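Local coordinates for protein bifunctional pinoresinol-lariciresinol reductase 1 (Thuja plicata, PDB 1QYD) that catalyses the NADPH-dependent, enantioselective reduction of pinoresinol to lariciresinol and then to secoisolariciresinol in lignan biosynthesis, at residues G14-R19 with D198-Y203; V7-G12 with N22-L27; T153-N158 with I205-D210. All coordinates share one frame; numbering follows the deposited sequence.

How the contacts relate
The three contacts gather around helix 197-207, whose last residues and the turn after them supply one side of contact 3 and whose earlier part supplies one side of contact 1. Contact 2 lies within the first beta-alpha-beta unit and shares helix 17-26 with contact 1; their centres are about 9 Å apart. Contact 3 is about 11 Å from contact 1 and 13 Å from contact 2, centre to centre. Along the chain the segments of contact 1 alternate with those of both others, whereas contact 2 closes before contact 3 opens. I205 packs on A23, S24 and L27, so the Rossmann-type unit, helix 197-207 and strand 154-156 pack in series, with the glycine-rich turn, inferred to bind NADP, at the start of helix 17-26.

Contact 1. Residues G14-R19 with D198-Y203; sequences GYIGKR and DDVGTY
The guanidinium of R19 has D198 OD2 off one edge, near its plane, and Y15 O at an edge in that plane. Guanidinium and carboxylate are turned 53° apart, and R19 NE stands 4.1 Å from D198 OD2, beyond salt-bridge range, so the opposite charges probably attract without a direct bond. D198 OD2 also lies 3.9 Å from R19 CG. The chain of R19 bends at chi2 (80°), folding the group back so that NH2 donates a nearly straight bond of 3.1 Å to Y15 O. An alanine here would remove this donor and is likely to leave Y15 O without its guanidinium partner and D198 without the charge of R19 beside it. G14-R19 holds G14 and G17 of a Rossmann-type glycine-rich turn that begins at G12 and is inferred to bind NADP, and leads into helix 17-26. Behind the turn, I16 reaches helix 197-207: with CG1 anti to the backbone N (chi1 -172°), its CD1 packs 3.5 Å from V200 CG1, the two side chains crossing at about a right angle. Beside them G201, lacking a side chain, brings its CA to 3.7 Å from R19 O.

Contact 2. Residues V7-G12 with N22-L27; sequences VLIVGG and NASISL
Strand 7-10 and helix 17-26 are the first two elements of the beta-alpha-beta unit completed by strand 31-34, and they meet here through V7 and I9 on the strand and S24 on the helix. S24 points toward the strand and sets its hydroxyl against two methyl groups: OG is 3.1 Å from V7 CG2 and 3.8 Å from I9 CD1. S24 CB is 4.0 Å from the same V7 methyl. V7 turns CG2 to the helix by holding CG1 anti to the carbonyl carbon (chi1 -40°), which leaves CG2 between the backbone N and that carbon. V7 and I9 lie two residues apart on one face of the strand, and L8 points away. T31 of the neighbouring strand touches V7, I9 and S24, and I205 of helix 197-207 also packs on S24. Toward the helix end, N22 O accepts from both S26 N (2.9 Å) and S26 OG (2.6 Å), which approach from opposite faces of its carbonyl plane. V7 CA and S24 CA are 7.5 Å apart, consistent with a small interface side chain. Strand, glycine-rich turn through G11 and G12, and returning helix together are characteristic of the opening of a Rossmann-type dinucleotide-binding domain.

Contact 3. Residues T153-N158 with I205-D210; sequences TYVSSN and IKSIDD
The backbones approach most closely at T153 and S207, whose CA atoms are 7.5 Å apart, where T153-N158 passes the C-terminal part of helix 197-207. S207 opens a type I beta turn to D210, closed by a 2.7 Å bond from D210 N to S207 O, and this turn carries the chain away from the helix. Across the contact the touching is done by small groups. T153 presents its methyl: CG2 is anti to the backbone N (chi1 -54° for OG1), and it meets S207 CB at 4.1 Å. V155, two residues further on the same side, brings CG1 only to 4.5 Å from S207 OG, a loose approach. V155 is also the centre of an inverse gamma turn, marked by a weak bond from S156 N to Y154 O. The hydroxyls of T153 and S207 are hydrogen-bonded to other residues. T153 OG1 is bonded to R111 NH1 and T213 O, while S207 OG turns back to T204 O of its own helix. L113 of strand 111-113 and M218 of strand 217-219 each touch both T153 and S207, placing the pair where the two parallel sheets and helix 197-207 converge. With both buried hydroxyls satisfied by those bonds, what T153 and S207 offer each other is apolar: between the two segments themselves the contact is van der Waals packing of a methyl and a methylene, while polar links run through R111, bonded to D210 O as well, and T213, whose OG1 bonds S207 O.

Contact 1. Residues G14-R19 with D198-Y203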
# COMPACT_ATOMS: atom_id res chain seq x y z
N GLY A 14 -0.19 -17.94 -10.04
CA GLY A 14 0.01 -17.93 -8.60
C GLY A 14 -0.35 -19.24 -7.92
O GLY A 14 -0.68 -20.24 -8.57
N TYR A 15 -0.31 -19.22 -6.58
CA TYR A 15 -0.48 -20.41 -5.73
C TYR A 15 -1.86 -20.99 -5.77
O TYR A 15 -1.91 -22.12 -6.25
CB TYR A 15 -0.12 -20.13 -4.26
CG TYR A 15 0.30 -18.69 -3.93
CD1 TYR A 15 -0.63 -17.63 -3.73
CD2 TYR A 15 1.67 -18.44 -3.71
CE1 TYR A 15 -0.19 -16.37 -3.29
CE2 TYR A 15 2.11 -17.19 -3.28
CZ TYR A 15 1.18 -16.17 -3.07
OH TYR A 15 1.68 -14.98 -2.56
N ILE A 16 -2.98 -20.35 -5.34
CA ILE A 16 -4.30 -20.97 -5.52
C ILE A 16 -4.78 -20.93 -6.98
O ILE A 16 -5.50 -21.83 -7.43
CB ILE A 16 -5.30 -20.29 -4.55
CG1 ILE A 16 -6.64 -21.02 -4.54
CG2 ILE A 16 -5.54 -18.85 -4.98
CD1 ILE A 16 -6.62 -22.48 -4.01
N GLY A 17 -4.33 -19.93 -7.78
CA GLY A 17 -4.70 -19.76 -9.17
C GLY A 17 -4.47 -21.00 -10.03
O GLY A 17 -5.34 -21.34 -10.82
N LYS A 18 -3.34 -21.69 -9.87
CA LYS A 18 -3.03 -22.92 -10.59
C LYS A 18 -4.02 -24.03 -10.24
O LYS A 18 -4.20 -24.98 -11.00
CB LYS A 18 -1.68 -23.49 -10.22
CG LYS A 18 -0.35 -22.77 -10.21
CD LYS A 18 0.50 -23.39 -9.07
CE LYS A 18 1.87 -22.73 -9.10
NZ LYS A 18 2.40 -22.50 -7.77
N ARG A 19 -4.63 -23.95 -9.04
CA ARG A 19 -5.61 -24.91 -8.58
C ARG A 19 -6.96 -24.71 -9.22
O ARG A 19 -7.64 -25.67 -9.56
CB ARG A 19 -5.78 -24.80 -7.11
CG ARG A 19 -4.70 -25.65 -6.47
CD ARG A 19 -3.31 -25.06 -6.35
NE ARG A 19 -2.55 -26.12 -5.74
CZ ARG A 19 -1.36 -25.95 -5.17
NH1 ARG A 19 -0.78 -27.02 -4.63
NH2 ARG A 19 -0.72 -24.77 -5.14
N ASP A 198 -6.64 -28.12 -3.93
CA ASP A 198 -7.44 -28.64 -5.00
C ASP A 198 -8.91 -28.64 -4.60
O ASP A 198 -9.73 -28.47 -5.49
CB ASP A 198 -7.08 -30.07 -5.34
CG ASP A 198 -5.70 -30.38 -5.90
OD1 ASP A 198 -5.56 -31.54 -6.31
OD2 ASP A 198 -4.77 -29.55 -5.91
N ASP A 199 -9.35 -28.82 -3.35
CA ASP A 199 -10.77 -28.77 -3.08
C ASP A 199 -11.31 -27.37 -3.30
O ASP A 199 -12.44 -27.26 -3.74
CB ASP A 199 -11.08 -29.19 -1.66
CG ASP A 199 -10.82 -30.65 -1.34
OD1 ASP A 199 -10.57 -30.88 -0.15
OD2 ASP A 199 -10.89 -31.51 -2.22
N VAL A 200 -10.50 -26.32 -3.01
CA VAL A 200 -10.83 -24.89 -3.27
C VAL A 200 -11.01 -24.53 -4.77
O VAL A 200 -11.88 -23.75 -5.14
CB VAL A 200 -9.72 -24.01 -2.65
CG1 VAL A 200 -9.98 -22.53 -2.90
CG2 VAL A 200 -9.65 -24.29 -1.17
N GLY A 201 -10.21 -25.10 -5.66
CA GLY A 201 -10.32 -24.88 -7.08
C GLY A 201 -11.55 -25.59 -7.55
O GLY A 201 -12.35 -24.95 -8.21
N THR A 202 -11.74 -26.86 -7.20
CA THR A 202 -12.89 -27.66 -7.62
C THR A 202 -14.21 -27.00 -7.22
O THR A 202 -15.13 -26.94 -8.03
CB THR A 202 -12.85 -29.06 -7.00
OG1 THR A 202 -11.66 -29.73 -7.41
CG2 THR A 202 -14.06 -29.87 -7.44
N TYR A 203 -14.31 -26.49 -5.98
CA TYR A 203 -15.51 -25.83 -5.52
C TYR A 203 -15.71 -24.45 -6.15
O TYR A 203 -16.86 -23.98 -6.15
CB TYR A 203 -15.48 -25.68 -3.99
CG TYR A 203 -15.82 -26.94 -3.23
CD1 TYR A 203 -14.98 -27.39 -2.20
CD2 TYR A 203 -16.94 -27.69 -3.60
CE1 TYR A 203 -15.26 -28.58 -1.54
CE2 TYR A 203 -17.22 -28.87 -2.95
CZ TYR A 203 -16.38 -29.31 -1.92
OH TYR A 203 -16.66 -30.52 -1.33

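Contact 2. Residues V7-G12 with N22-L27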
# COMPACT_ATOMS: atom_id res chain seq x y z
N VAL A 7 -14.04 -19.41 -19.22
CA VAL A 7 -13.44 -18.75 -18.08
C VAL A 7 -12.11 -18.14 -18.42
O VAL A 7 -11.33 -18.61 -19.23
CB VAL A 7 -13.31 -19.73 -16.84
CG1 VAL A 7 -14.59 -20.60 -16.76
CG2 VAL A 7 -12.09 -20.61 -16.92
N LEU A 8 -11.94 -17.00 -17.80
CA LEU A 8 -10.73 -16.24 -17.95
C LEU A 8 -10.13 -16.20 -16.56
O LEU A 8 -10.79 -15.72 -15.64
CB LEU A 8 -11.05 -14.84 -18.45
CG LEU A 8 -9.92 -13.83 -18.66
CD1 LEU A 8 -8.83 -14.39 -19.56
CD2 LEU A 8 -10.47 -12.62 -19.38
N ILE A 9 -8.91 -16.74 -16.40
CA ILE A 9 -8.25 -16.62 -15.13
C ILE A 9 -7.07 -15.71 -15.31
O ILE A 9 -6.20 -15.84 -16.17
CB ILE A 9 -7.78 -17.98 -14.59
CG1 ILE A 9 -8.95 -18.93 -14.57
CG2 ILE A 9 -7.34 -17.87 -13.12
CD1 ILE A 9 -8.58 -20.32 -14.99
N VAL A 10 -7.14 -14.71 -14.46
CA VAL A 10 -6.14 -13.69 -14.37
C VAL A 10 -5.57 -13.94 -12.98
O VAL A 10 -6.31 -14.26 -12.07
CB VAL A 10 -6.93 -12.37 -14.65
CG1 VAL A 10 -8.35 -12.33 -14.11
CG2 VAL A 10 -6.12 -11.27 -14.03
N GLY A 11 -4.25 -13.91 -12.76
CA GLY A 11 -3.65 -14.29 -11.48
C GLY A 11 -3.17 -15.77 -11.43
O GLY A 11 -2.34 -16.16 -10.62
N GLY A 12 -3.66 -16.59 -12.37
CA GLY A 12 -3.45 -18.04 -12.54
C GLY A 12 -2.05 -18.62 -12.68
O GLY A 12 -1.94 -19.83 -12.94
N ASN A 22 -6.31 -25.66 -13.16
CA ASN A 22 -6.50 -27.04 -13.57
C ASN A 22 -7.91 -27.53 -13.27
O ASN A 22 -8.39 -28.46 -13.91
CB ASN A 22 -5.50 -27.99 -12.90
CG ASN A 22 -5.17 -29.16 -13.85
OD1 ASN A 22 -6.03 -29.96 -14.28
ND2 ASN A 22 -3.90 -29.29 -14.24
N ALA A 23 -8.62 -26.90 -12.34
CA ALA A 23 -10.01 -27.28 -12.07
C ALA A 23 -10.89 -27.00 -13.27
O ALA A 23 -11.64 -27.87 -13.69
CB ALA A 23 -10.54 -26.48 -10.88
N SER A 24 -10.77 -25.79 -13.86
CA SER A 24 -11.44 -25.37 -15.07
C SER A 24 -11.33 -26.40 -16.18
O SER A 24 -12.31 -26.99 -16.66
CB SER A 24 -10.82 -24.11 -15.55
OG SER A 24 -11.36 -22.92 -15.03
N ILE A 25 -10.07 -26.66 -16.52
CA ILE A 25 -9.73 -27.59 -17.58
C ILE A 25 -10.33 -28.94 -17.20
O ILE A 25 -11.28 -29.32 -17.87
CB ILE A 25 -8.17 -27.53 -17.74
CG1 ILE A 25 -7.74 -26.10 -18.11
CG2 ILE A 25 -7.69 -28.38 -18.90
CD1 ILE A 25 -6.22 -25.85 -18.33
N SER A 26 -10.01 -29.60 -16.08
CA SER A 26 -10.62 -30.89 -15.73
C SER A 26 -12.13 -30.98 -15.49
O SER A 26 -12.67 -32.09 -15.52
CB SER A 26 -9.90 -31.49 -14.49
OG SER A 26 -9.80 -30.61 -13.39
N LEU A 27 -12.87 -29.88 -15.24
CA LEU A 27 -14.32 -29.93 -15.08
C LEU A 27 -15.02 -29.42 -16.32
O LEU A 27 -16.14 -28.91 -16.24
CB LEU A 27 -14.80 -29.09 -13.90
CG LEU A 27 -14.53 -29.63 -12.53
CD1 LEU A 27 -14.93 -28.59 -11.51
CD2 LEU A 27 -15.27 -30.94 -12.36

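Contact 3. Residues T153-N158 with I205-D210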
# COMPACT_ATOMS: atom_id res chain seq x y z
N THR A 153 -19.64 -13.92 -6.79
CA THR A 153 -19.62 -15.03 -5.85
C THR A 153 -18.34 -14.76 -5.14
O THR A 153 -17.30 -14.65 -5.79
CB THR A 153 -19.52 -16.38 -6.50
OG1 THR A 153 -20.56 -16.49 -7.45
CG2 THR A 153 -19.62 -17.48 -5.47
N TYR A 154 -18.41 -14.56 -3.82
CA TYR A 154 -17.18 -14.34 -3.06
C TYR A 154 -16.80 -15.66 -2.41
O TYR A 154 -17.49 -16.20 -1.55
CB TYR A 154 -17.41 -13.27 -2.02
CG TYR A 154 -17.77 -11.93 -2.63
CD1 TYR A 154 -18.81 -11.19 -2.09
CD2 TYR A 154 -17.05 -11.41 -3.71
CE1 TYR A 154 -19.13 -9.94 -2.60
CE2 TYR A 154 -17.38 -10.16 -4.23
CZ TYR A 154 -18.41 -9.43 -3.67
OH TYR A 154 -18.70 -8.17 -4.15
N VAL A 155 -15.73 -16.26 -2.92
CA VAL A 155 -15.28 -17.56 -2.47
C VAL A 155 -14.36 -17.42 -1.27
O VAL A 155 -13.15 -17.31 -1.44
CB VAL A 155 -14.55 -18.31 -3.60
CG1 VAL A 155 -15.51 -19.24 -4.30
CG2 VAL A 155 -13.99 -17.31 -4.62
N SER A 156 -14.97 -17.34 -0.07
CA SER A 156 -14.30 -17.32 1.24
C SER A 156 -14.09 -18.79 1.56
O SER A 156 -15.03 -19.56 1.77
CB SER A 156 -15.19 -16.71 2.25
OG SER A 156 -14.34 -16.45 3.34
N SER A 157 -12.83 -19.20 1.53
CA SER A 157 -12.46 -20.60 1.52
C SER A 157 -11.56 -21.09 2.65
O SER A 157 -11.25 -22.26 2.77
CB SER A 157 -11.84 -20.83 0.16
OG SER A 157 -10.63 -20.09 0.05
N ASN A 158 -11.12 -20.13 3.46
CA ASN A 158 -10.36 -20.30 4.70
C ASN A 158 -8.87 -20.68 4.63
O ASN A 158 -8.11 -20.02 3.92
CB ASN A 158 -11.15 -21.28 5.61
CG ASN A 158 -12.54 -20.75 5.97
OD1 ASN A 158 -13.58 -21.40 5.74
ND2 ASN A 158 -12.59 -19.53 6.52
N ILE A 205 -14.92 -23.75 -9.43
CA ILE A 205 -15.42 -23.90 -10.78
C ILE A 205 -16.84 -24.48 -10.81
O ILE A 205 -17.56 -24.34 -11.81
CB ILE A 205 -14.38 -24.75 -11.58
CG1 ILE A 205 -13.36 -23.77 -12.09
CG2 ILE A 205 -14.89 -25.40 -12.83
CD1 ILE A 205 -12.40 -23.27 -11.01
N LYS A 206 -17.26 -25.08 -9.70
CA LYS A 206 -18.64 -25.52 -9.52
C LYS A 206 -19.61 -24.40 -9.05
O LYS A 206 -20.82 -24.53 -9.21
CB LYS A 206 -18.67 -26.67 -8.51
CG LYS A 206 -17.90 -27.89 -9.04
CD LYS A 206 -18.47 -29.15 -8.44
CE LYS A 206 -17.88 -30.28 -9.25
NZ LYS A 206 -18.79 -31.39 -9.30
N SER A 207 -19.14 -23.29 -8.46
CA SER A 207 -19.98 -22.16 -8.12
C SER A 207 -20.38 -21.38 -9.37
O SER A 207 -21.53 -20.99 -9.53
CB SER A 207 -19.27 -21.22 -7.18
OG SER A 207 -18.03 -20.72 -7.67
N ILE A 208 -19.36 -21.22 -10.23
CA ILE A 208 -19.24 -20.46 -11.46
C ILE A 208 -20.49 -20.11 -12.22
O ILE A 208 -20.74 -18.94 -12.50
CB ILE A 208 -18.20 -21.26 -12.30
CG1 ILE A 208 -16.88 -20.61 -12.01
CG2 ILE A 208 -18.41 -21.24 -13.80
CD1 ILE A 208 -15.75 -21.09 -12.95
N ASP A 209 -21.25 -21.15 -12.55
CA ASP A 209 -22.48 -21.01 -13.30
C ASP A 209 -23.74 -21.20 -12.45
O ASP A 209 -24.84 -21.14 -13.00
CB ASP A 209 -22.51 -22.03 -14.44
CG ASP A 209 -21.27 -22.11 -15.32
OD1 ASP A 209 -20.77 -21.08 -15.76
OD2 ASP A 209 -20.80 -23.21 -15.57
N ASP A 210 -23.66 -21.41 -11.12
CA ASP A 210 -24.82 -21.73 -10.31
C ASP A 210 -25.71 -20.54 -9.96
O ASP A 210 -25.22 -19.51 -9.50
CB ASP A 210 -24.33 -22.40 -9.04
CG ASP A 210 -25.22 -23.58 -8.72
OD1 ASP A 210 -26.03 -23.47 -7.81
OD2 ASP A 210 -25.13 -24.60 -9.41